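Local coordinates for protein KLLA0B12012p (Kluyveromyces lactis, PDB 6Y3P) that probably binds ATP through its C-terminal tubulin-tyrosine ligase-like (ATP-grasp) domain and, as Pby1, partners the mRNA decapping enzyme Dcp2, at residues D61-N66 / K323-T328; A71-Y76 / N347-F352; Y220-G225 / S372-P377. All coordinates share one frame; numbering follows the deposited sequence.

The three contacts form a compact triangle, their centres about 12 to 13 Å apart. Along the chain the first segments come in the order 61-66, 71-76, 220-225, and the second segments repeat that order as 323-328, 347-352, 372-377, so that all three long-range connections interleave. Interactions 1 and 3 reach neighbouring antiparallel strands, 326-335 and 215-224, of one sheet. Interactions 1 and 2 attach to it the end of the parallel sheet, with helix 60-65 and the segment after strand 69-71, while interaction 3 brings in helix 357-375. The set illustrates how an ATP-grasp domain of the tubulin-tyrosine ligase family knits early and late parts of its sequence together.

Interaction 1: residues D61-N66 / K323-T328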
loop_
_atom_site.group_PDB
_atom_site.type_symbol
_atom_site.label_atom_id
_atom_site.label_comp_id
_atom_site.label_asym_id
_atom_site.label_seq_id
_atom_site.Cartn_x
_atom_site.Cartn_y
_atom_site.Cartn_z
ATOM N N ASP A 61 13.437 19.830 4.338
ATOM C CA ASP A 61 14.055 20.688 5.360
ATOM C C ASP A 61 13.130 21.853 5.752
ATOM O O ASP A 61 13.061 22.204 6.926
ATOM C CB ASP A 61 15.450 21.186 4.919
ATOM C CG ASP A 61 16.467 20.065 4.736
ATOM O OD1 ASP A 61 16.789 19.742 3.574
ATOM O OD2 ASP A 61 16.921 19.496 5.760
ATOM N N GLN A 62 12.411 22.433 4.773
ATOM C CA GLN A 62 11.452 23.527 4.983
ATOM C C GLN A 62 10.124 23.029 5.593
ATOM O O GLN A 62 9.339 23.828 6.098
ATOM C CB GLN A 62 11.205 24.283 3.671
ATOM C CG GLN A 62 12.152 25.432 3.467
ATOM C CD GLN A 62 11.458 26.752 3.615
ATOM O OE1 GLN A 62 11.096 27.172 4.714
ATOM N NE2 GLN A 62 11.304 27.459 2.511
ATOM N N LEU A 63 9.880 21.713 5.529
ATOM C CA LEU A 63 8.685 21.079 6.075
ATOM C C LEU A 63 8.871 20.835 7.569
ATOM O O LEU A 63 7.914 20.959 8.340
ATOM C CB LEU A 63 8.401 19.760 5.313
ATOM C CG LEU A 63 7.191 18.911 5.711
ATOM C CD1 LEU A 63 5.866 19.624 5.413
ATOM C CD2 LEU A 63 7.224 17.595 4.977
ATOM N N MET A 64 10.098 20.469 7.975
ATOM C CA MET A 64 10.396 20.203 9.381
ATOM C C MET A 64 10.835 21.444 10.155
ATOM O O MET A 64 10.862 21.398 11.383
ATOM C CB MET A 64 11.402 19.058 9.542
ATOM C CG MET A 64 12.716 19.305 8.871
ATOM S SD MET A 64 13.834 17.951 9.222
ATOM C CE MET A 64 14.742 17.879 7.693
ATOM N N SER A 65 11.132 22.546 9.452
ATOM C CA SER A 65 11.605 23.792 10.063
ATOM C C SER A 65 10.647 24.982 9.928
ATOM O O SER A 65 10.720 25.922 10.741
ATOM C CB SER A 65 12.974 24.171 9.503
ATOM O OG SER A 65 12.913 24.645 8.166
ATOM N N ASN A 66 9.810 24.984 8.865
ATOM C CA ASN A 66 8.872 26.072 8.620
ATOM C C ASN A 66 7.450 25.583 8.702
ATOM O O ASN A 66 7.036 24.691 7.947
ATOM C CB ASN A 66 9.160 26.792 7.299
ATOM C CG ASN A 66 8.493 28.140 7.133
ATOM O OD1 ASN A 66 7.563 28.518 7.852
ATOM N ND2 ASN A 66 8.951 28.899 6.160
ATOM N N LYS A 323 2.142 17.907 11.420
ATOM C CA LYS A 323 0.948 18.754 11.384
ATOM C C LYS A 323 0.747 19.420 9.995
ATOM O O LYS A 323 -0.380 19.619 9.548
ATOM C CB LYS A 323 1.079 19.829 12.494
ATOM C CG LYS A 323 -0.159 20.689 12.726
ATOM C CD LYS A 323 -1.067 20.156 13.821
ATOM C CE LYS A 323 -2.510 20.503 13.549
ATOM N NZ LYS A 323 -3.428 19.475 14.106
ATOM N N ASN A 324 1.838 19.757 9.333
ATOM C CA ASN A 324 1.821 20.463 8.058
ATOM C C ASN A 324 1.985 19.530 6.841
ATOM O O ASN A 324 2.268 19.976 5.734
ATOM C CB ASN A 324 2.874 21.609 8.079
ATOM C CG ASN A 324 4.275 21.194 8.451
ATOM O OD1 ASN A 324 4.523 20.226 9.190
ATOM N ND2 ASN A 324 5.229 21.950 7.971
ATOM N N SER A 325 1.783 18.242 7.041
ATOM C CA SER A 325 1.863 17.275 5.950
ATOM C C SER A 325 0.526 16.618 5.728
ATOM O O SER A 325 -0.291 16.560 6.639
ATOM C CB SER A 325 2.874 16.180 6.272
ATOM O OG SER A 325 4.177 16.699 6.431
ATOM N N LEU A 326 0.319 16.133 4.514
ATOM C CA LEU A 326 -0.755 15.239 4.114
ATOM C C LEU A 326 -0.133 14.286 3.113
ATOM O O LEU A 326 0.885 14.624 2.523
ATOM C CB LEU A 326 -2.068 15.888 3.583
ATOM C CG LEU A 326 -2.067 16.682 2.267
ATOM C CD1 LEU A 326 -1.972 15.763 1.031
ATOM C CD2 LEU A 326 -3.339 17.450 2.167
ATOM N N GLU A 327 -0.687 13.105 2.951
ATOM C CA GLU A 327 -0.144 12.180 1.974
ATOM C C GLU A 327 -1.177 11.161 1.581
ATOM O O GLU A 327 -1.835 10.609 2.454
ATOM C CB GLU A 327 1.156 11.491 2.460
ATOM C CG GLU A 327 1.872 10.765 1.323
ATOM C CD GLU A 327 3.282 10.259 1.546
ATOM O OE1 GLU A 327 3.904 10.659 2.554
ATOM O OE2 GLU A 327 3.766 9.461 0.708
ATOM N N THR A 328 -1.287 10.868 0.273
ATOM C CA THR A 328 -2.182 9.799 -0.128
ATOM C C THR A 328 -1.295 8.639 -0.589
ATOM O O THR A 328 -0.377 8.803 -1.394
ATOM C CB THR A 328 -3.359 10.207 -1.027
ATOM O OG1 THR A 328 -3.432 9.374 -2.178
ATOM C CG2 THR A 328 -3.389 11.658 -1.378
#
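Asn324 reaches across to the short helix 60-65 and meets Leu63 twice, at its backbone carbonyl and at its side chain. Its CB is directed toward segment 61-66, and a chi1 of 54° sets CG between the backbone N and the carbonyl carbon, which turns the amide to the helix. CG lies 3.6 Å from Leu63 O and 3.8 Å from Leu63 CD1, so the root of the amide already sits against both halves of its partner. OD1 stands 3.6 Å from Leu63 O without a bond, for the amide turns its NH2 to that carbonyl: ND2 donates to Leu63 O over 2.9 Å, with an N-H...O angle of 164°. The donor arrives on a lone pair, in the carbonyl plane, and the acceptor lies close to the plane of the amide. Asn66 O is also near, but the angle there is too poor for a bond. The second grip on ND2 comes from Tyr69 O, at the start of strand 69-71.

Leu63 answers with its methyls, its side chain crossing that of Asn324 obliquely. Both CD1 and CD2 come to 3.5 Å of Ser325 OG, a hydroxyl bonded to Ser73 O, and CD1 also touches Asn324 ND2. The buried amide nitrogen is thus held between two main-chain carbonyls, one from the helix and one from the following strand. Two bonds on one NH2 group should fix the rotation of the amide, tying the turn before strand 326-335 to both elements, and the leucine methyls, packed against amide and hydroxyl, probably help to keep water from them.

Interaction 2: residues A71-Y76 / N347-F352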
loop_
_atom_site.group_PDB
_atom_site.type_symbol
_atom_site.label_atom_id
_atom_site.label_comp_id
_atom_site.label_asym_id
_atom_site.label_seq_id
_atom_site.Cartn_x
_atom_site.Cartn_y
_atom_site.Cartn_z
ATOM N N ALA A 71 3.219 20.402 2.559
ATOM C CA ALA A 71 3.532 19.569 1.408
ATOM C C ALA A 71 2.662 18.289 1.386
ATOM O O ALA A 71 2.093 17.898 2.405
ATOM C CB ALA A 71 5.021 19.225 1.412
ATOM N N ASN A 72 2.584 17.641 0.219
ATOM C CA ASN A 72 1.832 16.402 0.026
ATOM C C ASN A 72 2.707 15.157 0.316
ATOM O O ASN A 72 2.662 14.166 -0.404
ATOM C CB ASN A 72 1.198 16.354 -1.374
ATOM C CG ASN A 72 2.186 16.244 -2.504
ATOM O OD1 ASN A 72 3.076 17.070 -2.656
ATOM N ND2 ASN A 72 2.020 15.241 -3.354
ATOM N N SER A 73 3.489 15.209 1.398
ATOM C CA SER A 73 4.306 14.083 1.842
ATOM C C SER A 73 4.693 14.234 3.293
ATOM O O SER A 73 4.862 15.369 3.778
ATOM C CB SER A 73 5.589 13.950 1.019
ATOM O OG SER A 73 6.209 12.698 1.271
ATOM N N TYR A 74 4.909 13.073 3.958
ATOM C CA TYR A 74 5.438 13.011 5.316
ATOM C C TYR A 74 6.933 12.759 5.199
ATOM O O TYR A 74 7.414 12.430 4.110
ATOM C CB TYR A 74 4.743 11.936 6.165
ATOM C CG TYR A 74 3.349 12.318 6.598
ATOM C CD1 TYR A 74 2.251 12.056 5.787
ATOM C CD2 TYR A 74 3.117 12.888 7.846
ATOM C CE1 TYR A 74 0.964 12.407 6.177
ATOM C CE2 TYR A 74 1.830 13.230 8.258
ATOM C CZ TYR A 74 0.753 12.974 7.423
ATOM O OH TYR A 74 -0.521 13.295 7.820
ATOM N N ILE A 75 7.678 12.964 6.297
ATOM C CA ILE A 75 9.127 12.803 6.311
ATOM C C ILE A 75 9.533 11.367 6.664
ATOM O O ILE A 75 10.302 10.759 5.920
ATOM C CB ILE A 75 9.776 13.878 7.213
ATOM C CG1 ILE A 75 9.675 15.260 6.533
ATOM C CG2 ILE A 75 11.245 13.545 7.514
ATOM C CD1 ILE A 75 10.107 16.448 7.368
ATOM N N TYR A 76 9.016 10.835 7.790
ATOM C CA TYR A 76 9.344 9.501 8.292
ATOM C C TYR A 76 8.222 8.528 7.991
ATOM O O TYR A 76 7.251 8.457 8.738
ATOM C CB TYR A 76 9.654 9.536 9.810
ATOM C CG TYR A 76 10.843 10.392 10.186
ATOM C CD1 TYR A 76 12.144 9.966 9.927
ATOM C CD2 TYR A 76 10.671 11.643 10.762
ATOM C CE1 TYR A 76 13.241 10.764 10.231
ATOM C CE2 TYR A 76 11.759 12.438 11.098
ATOM C CZ TYR A 76 13.047 11.991 10.838
ATOM O OH TYR A 76 14.132 12.763 11.176
ATOM N N ASN A 347 2.286 1.672 -0.908
ATOM C CA ASN A 347 3.089 2.377 -1.901
ATOM C C ASN A 347 2.890 3.880 -1.783
ATOM O O ASN A 347 1.765 4.381 -1.818
ATOM C CB ASN A 347 2.769 1.912 -3.334
ATOM C CG ASN A 347 3.038 0.451 -3.570
ATOM O OD1 ASN A 347 4.184 -0.009 -3.574
ATOM N ND2 ASN A 347 1.980 -0.310 -3.748
ATOM N N ALA A 348 4.005 4.574 -1.615
ATOM C CA ALA A 348 4.126 6.024 -1.571
ATOM C C ALA A 348 4.136 6.465 -3.022
ATOM O O ALA A 348 4.624 5.724 -3.890
ATOM C CB ALA A 348 5.460 6.418 -0.927
ATOM N N PHE A 349 3.610 7.672 -3.274
ATOM C CA PHE A 349 3.542 8.323 -4.584
ATOM C C PHE A 349 3.072 7.337 -5.694
ATOM O O PHE A 349 3.779 7.100 -6.683
ATOM C CB PHE A 349 4.882 9.035 -4.879
ATOM C CG PHE A 349 4.990 10.304 -4.054
ATOM C CD1 PHE A 349 5.330 10.251 -2.702
ATOM C CD2 PHE A 349 4.679 11.543 -4.609
ATOM C CE1 PHE A 349 5.375 11.412 -1.930
ATOM C CE2 PHE A 349 4.709 12.700 -3.831
ATOM C CZ PHE A 349 5.071 12.632 -2.500
ATOM N N PRO A 350 1.883 6.711 -5.487
ATOM C CA PRO A 350 1.386 5.740 -6.475
ATOM C C PRO A 350 1.032 6.373 -7.819
ATOM O O PRO A 350 0.740 7.570 -7.882
ATOM C CB PRO A 350 0.122 5.184 -5.802
ATOM C CG PRO A 350 -0.348 6.307 -4.915
ATOM C CD PRO A 350 0.912 6.892 -4.379
ATOM N N ASP A 351 1.066 5.568 -8.900
ATOM C CA ASP A 351 0.678 6.074 -10.211
ATOM C C ASP A 351 -0.843 6.075 -10.214
ATOM O O ASP A 351 -1.467 5.037 -10.009
ATOM C CB ASP A 351 1.264 5.228 -11.380
ATOM C CG ASP A 351 1.307 5.914 -12.756
ATOM O OD1 ASP A 351 1.169 7.171 -12.815
ATOM O OD2 ASP A 351 1.532 5.209 -13.764
ATOM N N PHE A 352 -1.419 7.266 -10.308
ATOM C CA PHE A 352 -2.856 7.487 -10.357
ATOM C C PHE A 352 -3.367 7.375 -11.804
ATOM O O PHE A 352 -4.579 7.322 -11.993
ATOM C CB PHE A 352 -3.218 8.866 -9.767
ATOM C CG PHE A 352 -2.892 9.056 -8.301
ATOM C CD1 PHE A 352 -3.749 8.577 -7.311
ATOM C CD2 PHE A 352 -1.747 9.745 -7.909
ATOM C CE1 PHE A 352 -3.444 8.757 -5.956
ATOM C CE2 PHE A 352 -1.438 9.906 -6.556
ATOM C CZ PHE A 352 -2.289 9.420 -5.591
#
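Phe349 projects the outer end of its ring into the bend formed by Asn72 and Ser73, and these three residues account for the whole contact. The phenylalanine sits at a backbone position with positive phi, just after strand 341-347. Its chi1 of -75° places CG anti to the carbonyl carbon and carries the far ring atoms to the other segment. Ser73 meets the ring at its edge: CB lies in the ring plane, 3.8 Å from CZ, and OG is near that plane, 3.5 Å from CE1. This hydroxyl is occupied elsewhere, donating to Tyr74 O on a lone pair at 3.1 Å; Glu327 OE1 is a weak, alternative partner for the same proton.

On the Asn72 side the backbone carbonyl oxygen approaches CZ to 3.5 Å, while the amide nitrogen ND2 stands 3.7 Å from CE2. The two side chains cross at about a right angle, and the amide is turned 69° from the ring, well away from a parallel stack. OD1 accepts a hydrogen bond from Gly53 N, which helps to orient the amide. Tyr55 adds a second aromatic ring beside Phe349, with the planes inclined at about 60°, and Glu327 of strand 326-335 touches it as well.

The packing therefore joins the segment that leaves the edge strand 69-71 of the parallel sheet to the one that leaves strand 341-347. That strand ends in the Glu-Val-Asn sequence characteristic of tubulin-tyrosine ligase-like ATP-grasp enzymes, where the equivalent asparagine of relatives helps to bind magnesium, a role that is only probable for Asn347.

Interaction 3: residues Y220-G225 / S372-P377; sequences YVTCSG and SICVRP
Two torsions lay the short side chains of Ser224 and Cys374 alongside each other in opposite senses: in the serine OG stands anti to the backbone N (chi1 -179°) and comes beside the cysteine CB, and in the cysteine SG stands anti to the carbonyl carbon (chi1 -52°) and comes beside the serine CB. Both side chains leave their backbones toward each other, in a typical helix-on-sheet packing. Strand 215-224 belongs to the antiparallel sheet of the ATP-grasp domain, where it forms a hairpin with strand 228-239, and the end of helix 357-375 lies against one of the sheet's faces. The alternation of the strand is plain here, since Thr222 and Ser224 point at the helix while Cys223, between them, points away.

The serine offers two atoms to the cysteine. Its OG lies 3.4 Å from Cys374 CB, and its CB lies 3.6 Å from Cys374 SG, a close van der Waals fit. Two residues back along the strand, on the same face, CG2 of Thr222 reaches the same sulfur more loosely, at 4.1 Å. Leu326 of the neighbouring strand also touches Cys374, so the cysteine rests on two adjacent strands, 215-224 and 326-335, with Phe230 of strand 228-239 packing beside it against Ser224 and Ile373.

At the helix, a wider pi-type turn spans 372-375. A single water closes the junction between the two buried residues, bridging side chain to main chain: it lies 2.7 Å from Ser224 OG and, as donor, 2.7 Å from Cys374 O.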
loop_
_atom_site.group_PDB
_atom_site.type_symbol
_atom_site.label_atom_id
_atom_site.label_comp_id
_atom_site.label_asym_id
_atom_site.label_seq_id
_atom_site.Cartn_x
_atom_site.Cartn_y
_atom_site.Cartn_z
ATOM N N TYR A 220 -6.833 3.901 -2.043
ATOM C CA TYR A 220 -6.133 5.164 -1.741
ATOM C C TYR A 220 -6.466 5.606 -0.330
ATOM O O TYR A 220 -7.634 5.701 0.034
ATOM C CB TYR A 220 -6.441 6.269 -2.747
ATOM C CG TYR A 220 -6.025 5.869 -4.142
ATOM C CD1 TYR A 220 -4.678 5.737 -4.477
ATOM C CD2 TYR A 220 -6.976 5.572 -5.116
ATOM C CE1 TYR A 220 -4.286 5.337 -5.754
ATOM C CE2 TYR A 220 -6.597 5.180 -6.402
ATOM C CZ TYR A 220 -5.247 5.080 -6.720
ATOM O OH TYR A 220 -4.845 4.701 -7.969
ATOM N N VAL A 221 -5.433 5.813 0.474
ATOM C CA VAL A 221 -5.534 6.178 1.872
ATOM C C VAL A 221 -4.850 7.520 2.049
ATOM O O VAL A 221 -3.687 7.648 1.689
ATOM C CB VAL A 221 -4.905 5.081 2.759
ATOM C CG1 VAL A 221 -4.949 5.473 4.239
ATOM C CG2 VAL A 221 -5.584 3.735 2.538
ATOM N N THR A 222 -5.569 8.523 2.581
ATOM C CA THR A 222 -4.997 9.849 2.800
ATOM C C THR A 222 -4.804 10.094 4.271
ATOM O O THR A 222 -5.743 9.994 5.049
ATOM C CB THR A 222 -5.820 10.975 2.109
ATOM O OG1 THR A 222 -6.051 10.636 0.749
ATOM C CG2 THR A 222 -5.138 12.338 2.172
ATOM N N CYS A 223 -3.576 10.389 4.649
ATOM C CA CYS A 223 -3.218 10.817 5.996
ATOM C C CYS A 223 -3.178 12.291 5.947
ATOM O O CYS A 223 -2.568 12.835 5.042
ATOM C CB CYS A 223 -1.865 10.263 6.420
ATOM S SG CYS A 223 -1.937 8.555 6.952
ATOM N N SER A 224 -3.771 12.938 6.923
ATOM C CA SER A 224 -3.774 14.392 7.018
ATOM C C SER A 224 -3.329 14.860 8.420
ATOM O O SER A 224 -3.927 14.453 9.413
ATOM C CB SER A 224 -5.158 14.938 6.685
ATOM O OG SER A 224 -5.115 16.351 6.767
ATOM N N GLY A 225 -2.286 15.691 8.462
ATOM C CA GLY A 225 -1.726 16.289 9.674
ATOM C C GLY A 225 -1.276 15.295 10.725
ATOM O O GLY A 225 -0.766 14.225 10.380
ATOM N N SER A 372 -10.960 19.508 -0.298
ATOM C CA SER A 372 -12.059 20.033 0.520
ATOM C C SER A 372 -12.028 19.649 2.008
ATOM O O SER A 372 -12.674 20.340 2.812
ATOM C CB SER A 372 -13.406 19.643 -0.081
ATOM O OG SER A 372 -13.602 18.236 -0.083
ATOM N N ILE A 373 -11.322 18.539 2.373
ATOM C CA ILE A 373 -11.305 18.025 3.755
ATOM C C ILE A 373 -9.940 18.177 4.442
ATOM O O ILE A 373 -9.880 18.495 5.635
ATOM C CB ILE A 373 -11.836 16.549 3.775
ATOM C CG1 ILE A 373 -13.323 16.517 3.335
ATOM C CG2 ILE A 373 -11.630 15.852 5.156
ATOM C CD1 ILE A 373 -13.849 15.194 2.894
ATOM N N CYS A 374 -8.861 17.922 3.708
ATOM C CA CYS A 374 -7.503 17.969 4.258
ATOM C C CYS A 374 -6.774 19.297 3.998
ATOM O O CYS A 374 -6.092 19.810 4.897
ATOM C CB CYS A 374 -6.692 16.777 3.753
ATOM S SG CYS A 374 -7.495 15.163 3.991
ATOM N N VAL A 375 -6.892 19.835 2.753
ATOM C CA VAL A 375 -6.181 21.048 2.356
ATOM C C VAL A 375 -6.847 22.292 2.932
ATOM O O VAL A 375 -6.131 23.133 3.440
ATOM C CB VAL A 375 -5.942 21.132 0.815
ATOM C CG1 VAL A 375 -5.258 22.453 0.404
ATOM C CG2 VAL A 375 -5.135 19.930 0.329
ATOM N N ARG A 376 -8.182 22.436 2.840
ATOM C CA ARG A 376 -8.889 23.623 3.366
ATOM C C ARG A 376 -8.487 23.967 4.829
ATOM O O ARG A 376 -8.084 25.110 5.056
ATOM C CB ARG A 376 -10.424 23.479 3.229
ATOM C CG ARG A 376 -11.011 23.925 1.892
ATOM C CD ARG A 376 -12.524 23.708 1.861
ATOM N NE ARG A 376 -13.202 24.443 2.936
ATOM C CZ ARG A 376 -13.694 25.673 2.820
ATOM N NH1 ARG A 376 -13.625 26.319 1.663
ATOM N NH2 ARG A 376 -14.270 26.261 3.856
ATOM N N PRO A 377 -8.469 22.988 5.792
ATOM C CA PRO A 377 -8.082 23.306 7.180
ATOM C C PRO A 377 -6.656 23.839 7.420
ATOM O O PRO A 377 -6.431 24.506 8.431
ATOM C CB PRO A 377 -8.304 21.978 7.906
ATOM C CG PRO A 377 -9.328 21.303 7.129
ATOM C CD PRO A 377 -8.940 21.590 5.720
HETATM O O HOH W 1 -5.502 18.915 7.423
#